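Local atomic coordinates of superoxide dismutase (Leishmania major, PDB entry 4F2N), a protein that catalyses the dismutation of superoxide to molecular oxygen and hydrogen peroxide at a mononuclear iron centre, as an iron superoxide dismutase. Residues His108-Phe111 with Trp112-Ser116; Glu211-Gln214 with Ile215-Trp218; Val221-Met224 with Tyr225-Thr229. All coordinates share one frame; numbering follows the deposited sequence.

Interaction 1. Residues His108-Phe111 with Trp112-Ser116; sequences HSFF and WKCLS. With FE2 (Fe (II) ion), chain N.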
loop_
_atom_site.group_PDB
_atom_site.type_symbol
_atom_site.label_atom_id
_atom_site.label_comp_id
_atom_site.label_asym_id
_atom_site.label_seq_id
_atom_site.Cartn_x
_atom_site.Cartn_y
_atom_site.Cartn_z
ATOM N N HIS B 108 10.171 1.454 10.465
ATOM C CA HIS B 108 9.333 1.122 11.650
ATOM C C HIS B 108 10.042 1.437 12.945
ATOM O O HIS B 108 9.424 1.957 13.881
ATOM C CB HIS B 108 8.857 -0.349 11.642
ATOM C CG HIS B 108 7.754 -0.617 10.628
ATOM N ND1 HIS B 108 8.013 -0.888 9.318
ATOM C CD2 HIS B 108 6.374 -0.564 10.751
ATOM C CE1 HIS B 108 6.866 -1.025 8.648
ATOM N NE2 HIS B 108 5.847 -0.810 9.510
ATOM N N SER B 109 11.334 1.115 13.037
ATOM C CA SER B 109 12.119 1.418 14.241
ATOM C C SER B 109 12.093 2.893 14.563
ATOM O O SER B 109 11.964 3.298 15.719
ATOM C CB SER B 109 13.568 0.906 14.097
ATOM O OG SER B 109 13.541 -0.507 13.966
ATOM N N PHE B 110 12.208 3.697 13.522
ATOM C CA PHE B 110 12.241 5.143 13.675
ATOM C C PHE B 110 10.872 5.627 14.129
ATOM O O PHE B 110 10.767 6.431 15.063
ATOM C CB PHE B 110 12.663 5.828 12.352
ATOM C CG PHE B 110 12.882 7.306 12.520
ATOM C CD1 PHE B 110 14.023 7.781 13.171
ATOM C CD2 PHE B 110 11.955 8.216 12.040
ATOM C CE1 PHE B 110 14.239 9.150 13.332
ATOM C CE2 PHE B 110 12.158 9.589 12.209
ATOM C CZ PHE B 110 13.294 10.057 12.850
ATOM N N PHE B 111 9.821 5.090 13.495
ATOM C CA PHE B 111 8.432 5.359 13.882
ATOM C C PHE B 111 8.159 5.104 15.365
ATOM O O PHE B 111 7.525 5.948 16.018
ATOM C CB PHE B 111 7.497 4.491 13.021
ATOM C CG PHE B 111 6.049 4.872 13.074
ATOM C CD1 PHE B 111 5.635 6.209 12.981
ATOM C CD2 PHE B 111 5.078 3.878 13.157
ATOM C CE1 PHE B 111 4.278 6.536 13.000
ATOM C CE2 PHE B 111 3.706 4.206 13.163
ATOM C CZ PHE B 111 3.315 5.530 13.077
ATOM N N TRP B 112 8.600 3.964 15.898
ATOM C CA TRP B 112 8.363 3.692 17.326
ATOM C C TRP B 112 9.031 4.696 18.222
ATOM O O TRP B 112 8.476 5.056 19.260
ATOM C CB TRP B 112 8.804 2.283 17.723
ATOM C CG TRP B 112 8.216 1.197 16.857
ATOM C CD1 TRP B 112 8.891 0.113 16.290
ATOM C CD2 TRP B 112 6.821 1.055 16.420
ATOM N NE1 TRP B 112 8.031 -0.670 15.550
ATOM C CE2 TRP B 112 6.769 -0.156 15.587
ATOM C CE3 TRP B 112 5.658 1.787 16.615
ATOM C CZ2 TRP B 112 5.591 -0.600 15.001
ATOM C CZ3 TRP B 112 4.474 1.335 16.014
ATOM C CH2 TRP B 112 4.436 0.166 15.228
ATOM N N LYS B 113 10.220 5.151 17.840
ATOM C CA LYS B 113 10.939 6.185 18.619
ATOM C C LYS B 113 10.219 7.535 18.605
ATOM O O LYS B 113 10.387 8.335 19.549
ATOM C CB LYS B 113 12.372 6.364 18.097
ATOM C CG LYS B 113 13.254 5.140 18.250
ATOM C CD LYS B 113 13.554 4.824 19.692
ATOM C CE LYS B 113 14.789 5.566 20.171
ATOM N NZ LYS B 113 15.046 5.148 21.582
ATOM N N CYS B 114 9.419 7.782 17.560
ATOM C CA CYS B 114 8.633 9.008 17.438
ATOM C C CYS B 114 7.366 9.026 18.283
ATOM O O CYS B 114 6.672 10.040 18.289
ATOM C CB CYS B 114 8.192 9.214 15.999
ATOM S SG CYS B 114 9.612 9.600 14.987
ATOM N N LEU B 115 7.039 7.893 18.911
ATOM C CA LEU B 115 5.759 7.752 19.608
ATOM C C LEU B 115 5.910 7.371 21.068
ATOM O O LEU B 115 6.868 6.677 21.458
ATOM C CB LEU B 115 4.840 6.722 18.920
ATOM C CG LEU B 115 4.698 6.821 17.393
ATOM C CD1 LEU B 115 3.947 5.614 16.819
ATOM C CD2 LEU B 115 3.961 8.126 17.080
ATOM N N SER B 116 4.925 7.804 21.848
ATOM C CA SER B 116 4.848 7.518 23.280
ATOM C C SER B 116 3.397 7.655 23.782
ATOM O O SER B 116 2.692 8.580 23.379
ATOM C CB SER B 116 5.754 8.501 24.054
ATOM O OG SER B 116 5.976 8.026 25.372
HETATM FE FE FE2 N . 3.984 -0.158 8.952
HETATM O O HOH W 1 4.748 0.236 6.863
#
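Phe111 and Leu115 meet methyl to ring where helix 96-113 runs out. CD1 of Leu115 sits over the centre of the Phe111 ring, 3.8 Å from its centroid and 12° off the normal, a CH-pi contact. Phe111 holds CG anti to the backbone N (chi1 -167°) and beside the carbonyl carbon, which puts the ring on the side of the chain that leads on to Leu115. Phe111 CD2 lies over a face of the Trp112 indole, 3.9 Å from Trp112 CZ3. Their planes stand at 40°, so the pair is neither a stack nor a T. One turn back, the carbonyl of His108 does two jobs. His108 O accepts the backbone N of Trp112 at 3.0 Å, and it lies over one face of the Trp112 indole, offset toward the rim. On another side of the helix, Cys114 SG lies obliquely beside the Phe110 ring, 4.3 Å from its centroid. Cys114 N makes two weak bonds, to Phe110 O and Phe111 O, as the helix unwinds. His108 NE2 binds the iron at 2.0 Å, together with His58, Asp191, His195 and a water. Trp112 NE1 is hydrogen-bonded to His63 ND1. His108 ND1 is hydrogen-bonded to Gln104 O, so metal and hydrogen bond hold the ring at both nitrogens. The buried aromatic packing around it, with Trp112 CZ2 at its edge, probably limits its movement.

Interaction 2. Residues Glu211-Gln214 with Ile215-Trp218; sequences ELWQ and IVDW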
loop_
_atom_site.group_PDB
_atom_site.type_symbol
_atom_site.label_atom_id
_atom_site.label_comp_id
_atom_site.label_asym_id
_atom_site.label_seq_id
_atom_site.Cartn_x
_atom_site.Cartn_y
_atom_site.Cartn_z
ATOM N N GLU B 211 -5.157 12.669 14.549
ATOM C CA GLU B 211 -5.105 12.231 15.945
ATOM C C GLU B 211 -3.686 11.848 16.367
ATOM O O GLU B 211 -3.346 11.935 17.540
ATOM C CB GLU B 211 -6.120 11.108 16.210
ATOM C CG GLU B 211 -7.563 11.591 16.069
ATOM C CD GLU B 211 -8.613 10.548 16.424
ATOM O OE1 GLU B 211 -8.294 9.581 17.160
ATOM O OE2 GLU B 211 -9.785 10.703 15.972
ATOM N N LEU B 212 -2.855 11.456 15.398
ATOM C CA LEU B 212 -1.498 10.980 15.662
ATOM C C LEU B 212 -0.664 11.948 16.507
ATOM O O LEU B 212 0.170 11.512 17.306
ATOM C CB LEU B 212 -0.768 10.693 14.339
ATOM C CG LEU B 212 0.576 9.954 14.424
ATOM C CD1 LEU B 212 0.498 8.583 15.092
ATOM C CD2 LEU B 212 1.160 9.812 13.021
ATOM N N TRP B 213 -0.915 13.253 16.351
ATOM C CA TRP B 213 -0.148 14.257 17.084
ATOM C C TRP B 213 -0.204 14.037 18.575
ATOM O O TRP B 213 0.744 14.363 19.268
ATOM C CB TRP B 213 -0.615 15.682 16.750
ATOM C CG TRP B 213 -0.539 16.018 15.281
ATOM C CD1 TRP B 213 -1.579 16.403 14.439
ATOM C CD2 TRP B 213 0.661 15.996 14.425
ATOM N NE1 TRP B 213 -1.114 16.609 13.149
ATOM C CE2 TRP B 213 0.220 16.413 13.088
ATOM C CE3 TRP B 213 2.012 15.726 14.640
ATOM C CZ2 TRP B 213 1.107 16.497 12.006
ATOM C CZ3 TRP B 213 2.900 15.823 13.535
ATOM C CH2 TRP B 213 2.449 16.208 12.261
ATOM N N GLN B 214 -1.318 13.486 19.068
ATOM C CA GLN B 214 -1.500 13.246 20.508
ATOM C C GLN B 214 -0.523 12.233 21.079
ATOM O O GLN B 214 -0.351 12.171 22.285
ATOM C CB GLN B 214 -2.940 12.822 20.826
ATOM C CG GLN B 214 -3.973 13.822 20.344
ATOM C CD GLN B 214 -5.378 13.285 20.470
ATOM O OE1 GLN B 214 -5.709 12.653 21.462
ATOM N NE2 GLN B 214 -6.212 13.529 19.461
ATOM N N ILE B 215 0.124 11.438 20.226
ATOM C CA ILE B 215 1.083 10.456 20.743
ATOM C C ILE B 215 2.519 10.659 20.218
ATOM O O ILE B 215 3.367 9.785 20.400
ATOM C CB ILE B 215 0.657 8.981 20.498
ATOM C CG1 ILE B 215 0.437 8.700 18.990
ATOM C CG2 ILE B 215 -0.550 8.598 21.343
ATOM C CD1 ILE B 215 0.383 7.217 18.672
ATOM N N VAL B 216 2.806 11.822 19.647
ATOM C CA VAL B 216 4.188 12.065 19.152
ATOM C C VAL B 216 5.119 12.386 20.321
ATOM O O VAL B 216 4.800 13.227 21.177
ATOM C CB VAL B 216 4.249 13.176 18.098
ATOM C CG1 VAL B 216 5.710 13.449 17.709
ATOM C CG2 VAL B 216 3.430 12.765 16.882
ATOM N N ASP B 217 6.246 11.677 20.370
ATOM C CA ASP B 217 7.286 11.966 21.331
ATOM C C ASP B 217 8.122 13.126 20.807
ATOM O O ASP B 217 9.104 12.927 20.066
ATOM C CB ASP B 217 8.159 10.716 21.585
ATOM C CG ASP B 217 9.227 10.948 22.655
ATOM O OD1 ASP B 217 9.474 12.110 23.027
ATOM O OD2 ASP B 217 9.830 9.965 23.121
ATOM N N TRP B 218 7.740 14.344 21.182
ATOM C CA TRP B 218 8.418 15.520 20.629
ATOM C C TRP B 218 9.815 15.717 21.191
ATOM O O TRP B 218 10.647 16.405 20.588
ATOM C CB TRP B 218 7.578 16.785 20.815
ATOM C CG TRP B 218 6.344 16.868 19.955
ATOM C CD1 TRP B 218 5.007 16.902 20.374
ATOM C CD2 TRP B 218 6.293 16.967 18.491
ATOM N NE1 TRP B 218 4.163 17.019 19.293
ATOM C CE2 TRP B 218 4.877 17.053 18.133
ATOM C CE3 TRP B 218 7.252 17.005 17.480
ATOM C CZ2 TRP B 218 4.459 17.166 16.815
ATOM C CZ3 TRP B 218 6.817 17.111 16.140
ATOM C CH2 TRP B 218 5.450 17.182 15.822
HETATM O O HOH W 2 2.401 14.705 21.563
HETATM O O HOH W 3 1.358 17.345 19.430
#
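Leu212 and Ile215 touch methyl to methyl, their CD1 atoms 3.8 Å apart, with the two side chains crossing at about a right angle. Ile215 carries CG1 between its backbone N and its carbonyl carbon (chi1 57°). This brings CG1 to within 3.3 Å of Leu212 O and sends CD1 to the leucine. Leu212 O also accepts Ile215 N, at 2.9 Å, with the donor well above the carbonyl plane. Val216 N bonds to Trp213 O at 3.3 Å, again from above the plane. Trp213 and Trp218 both hold CG anti to the carbonyl carbon. Their six-membered rings meet rim to rim with planes only 12° apart, and neither covers the other's face. The closest atoms are Trp213 CE3 and Trp218 CZ2, at 3.6 Å. The two methyls of Val216 reach both tryptophans: CG2 lies 4.0 Å from Trp213 CE3, while CG1 sits over the centre of the Trp218 ring. Water 2 donates to Trp213 O and Val216 O. Water 3 donates to Trp213 O and accepts from Trp218 NE1 at 2.8 Å, in the plane of that ring. Trp213 NE1 is hydrogen-bonded to Gln145 OE1. The i to i+3 bonds to Leu212 O and Trp213 O are those of a 3-10 turn ending helix 205-212. It leads to Asp217, which N-caps helix 218-229 through OD1 to Phe220 N, in the C-terminal domain of the iron/manganese superoxide dismutase fold.

Interaction 3. Residues Val221-Met224 with Tyr225-Thr229; sequences VCHM and YERAT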
loop_
_atom_site.group_PDB
_atom_site.type_symbol
_atom_site.label_atom_id
_atom_site.label_comp_id
_atom_site.label_asym_id
_atom_site.label_seq_id
_atom_site.Cartn_x
_atom_site.Cartn_y
_atom_site.Cartn_z
ATOM N N VAL B 221 11.912 13.814 18.763
ATOM C CA VAL B 221 11.984 14.600 17.523
ATOM C C VAL B 221 12.985 15.761 17.735
ATOM O O VAL B 221 13.820 16.036 16.873
ATOM C CB VAL B 221 10.606 15.147 17.080
ATOM C CG1 VAL B 221 10.744 15.977 15.809
ATOM C CG2 VAL B 221 9.610 13.996 16.864
ATOM N N CYS B 222 12.896 16.430 18.883
ATOM C CA CYS B 222 13.817 17.548 19.152
ATOM C C CYS B 222 15.284 17.093 19.268
ATOM O O CYS B 222 16.193 17.768 18.764
ATOM C CB CYS B 222 13.365 18.314 20.397
ATOM S SG CYS B 222 14.322 19.824 20.677
ATOM N N HIS B 223 15.515 15.960 19.938
ATOM C CA HIS B 223 16.842 15.339 19.992
ATOM C C HIS B 223 17.376 15.089 18.593
ATOM O O HIS B 223 18.532 15.403 18.291
ATOM C CB HIS B 223 16.805 14.025 20.785
ATOM C CG HIS B 223 18.150 13.307 20.853
ATOM N ND1 HIS B 223 19.121 13.662 21.727
ATOM C CD2 HIS B 223 18.667 12.245 20.100
ATOM C CE1 HIS B 223 20.198 12.859 21.551
ATOM N NE2 HIS B 223 19.915 11.996 20.557
ATOM N N MET B 224 16.534 14.523 17.723
ATOM C CA MET B 224 16.917 14.302 16.325
ATOM C C MET B 224 17.225 15.621 15.600
ATOM O O MET B 224 18.189 15.731 14.835
ATOM C CB MET B 224 15.799 13.538 15.588
ATOM C CG MET B 224 15.626 12.079 16.051
ATOM S SD MET B 224 17.146 11.093 15.957
ATOM C CE MET B 224 17.705 11.374 14.285
ATOM N N TYR B 225 16.385 16.615 15.815
ATOM C CA TYR B 225 16.596 17.919 15.183
ATOM C C TYR B 225 17.966 18.519 15.554
ATOM O O TYR B 225 18.731 18.948 14.683
ATOM C CB TYR B 225 15.455 18.889 15.554
ATOM C CG TYR B 225 15.748 20.298 15.095
ATOM C CD1 TYR B 225 15.599 20.654 13.758
ATOM C CD2 TYR B 225 16.262 21.257 15.983
ATOM C CE1 TYR B 225 15.876 21.944 13.323
ATOM C CE2 TYR B 225 16.569 22.544 15.553
ATOM C CZ TYR B 225 16.386 22.867 14.219
ATOM O OH TYR B 225 16.685 24.131 13.766
ATOM N N GLU B 226 18.286 18.524 16.840
ATOM C CA GLU B 226 19.567 19.100 17.300
ATOM C C GLU B 226 20.773 18.402 16.673
ATOM O O GLU B 226 21.686 19.067 16.155
ATOM C CB GLU B 226 19.637 19.117 18.828
ATOM C CG GLU B 226 18.713 20.180 19.412
ATOM C CD GLU B 226 18.420 20.024 20.904
ATOM O OE1 GLU B 226 18.865 19.048 21.535
ATOM O OE2 GLU B 226 17.717 20.879 21.466
ATOM N N ARG B 227 20.777 17.068 16.682
ATOM C CA ARG B 227 21.908 16.361 16.103
ATOM C C ARG B 227 21.942 16.451 14.584
ATOM O O ARG B 227 23.012 16.491 14.021
ATOM C CB ARG B 227 22.023 14.902 16.582
ATOM C CG ARG B 227 20.864 13.961 16.245
ATOM C CD ARG B 227 21.006 12.648 17.041
ATOM N NE ARG B 227 22.157 11.841 16.599
ATOM C CZ ARG B 227 22.136 10.968 15.581
ATOM N NH1 ARG B 227 21.030 10.777 14.868
ATOM N NH2 ARG B 227 23.234 10.291 15.253
ATOM N N ALA B 228 20.774 16.477 13.933
ATOM C CA ALA B 228 20.738 16.484 12.452
ATOM C C ALA B 228 21.218 17.824 11.869
ATOM O O ALA B 228 21.838 17.841 10.794
ATOM C CB ALA B 228 19.341 16.139 11.932
ATOM N N THR B 229 20.930 18.922 12.575
ATOM C CA THR B 229 21.283 20.286 12.100
ATOM C C THR B 229 22.660 20.757 12.510
ATOM O O THR B 229 23.125 21.819 12.045
ATOM C CB THR B 229 20.318 21.399 12.570
ATOM O OG1 THR B 229 20.187 21.386 14.005
ATOM C CG2 THR B 229 18.998 21.241 11.953
#
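About two and a half turns of helix 218-229 make up this contact, and regular i to i+4 bonds carry the backbone. Tyr225 N bonds to Val221 O at 2.8 Å and Glu226 N to Cys222 O at 2.9 Å. Arg227 N and Ala228 N continue the series to His223 O and Met224 O. Met224 and Arg227 lie side by side, pointing the same way. The methionine chain is bent at chi2 and chi3, which brings CE to the edge of the guanidinium, in its plane, 3.4 Å from NH1 of Arg227. Further back along the Arg227 chain, CD lies 3.7 Å from NE2 of His223. The imidazole and guanidinium planes are nearly parallel, 8° apart, but the contact runs through CD, oblique to the imidazole, and is not a stack. In the iron/manganese superoxide dismutase fold this helix packs on the antiparallel sheet: Val221, Met224 and Tyr225 all touch strand 185-191. Tyr225 also meets Ala129 of helix 124-134, while Arg227 NH2 bonds to His24 O in the N-terminal loop. Cys222 SG is 3.6 Å from OE2 of Glu226. Near the C-terminal end, Tyr225 O accepts twice from Thr229. The backbone N and OG1 arrive from opposite faces of the carbonyl plane, OG1 at 2.9 Å. That hydroxyl also lies over one face of the Tyr225 ring, offset toward its rim.

Overall arrangement
All three contacts are local, and they follow in series along the chain without nesting or crossing. Interaction 1 closes the end of helix 96-113 in the alpha-hairpin domain and holds an iron ligand. Helices 124-134 and 137-149 and then the three-stranded sheet lie between interactions 1 and 2. Interaction 2 then turns the chain from helix 205-212 into helix 218-229, and interaction 3 lies within that last helix. In space, interactions 1 and 2 are tied by two probable backbone bonds, Cys114 O to Asp217 N and Ser116 N to Ile215 O. These join the two family domains. Phe110 packs on Met224, and Val216 on Val221, linking interaction 3 to both others.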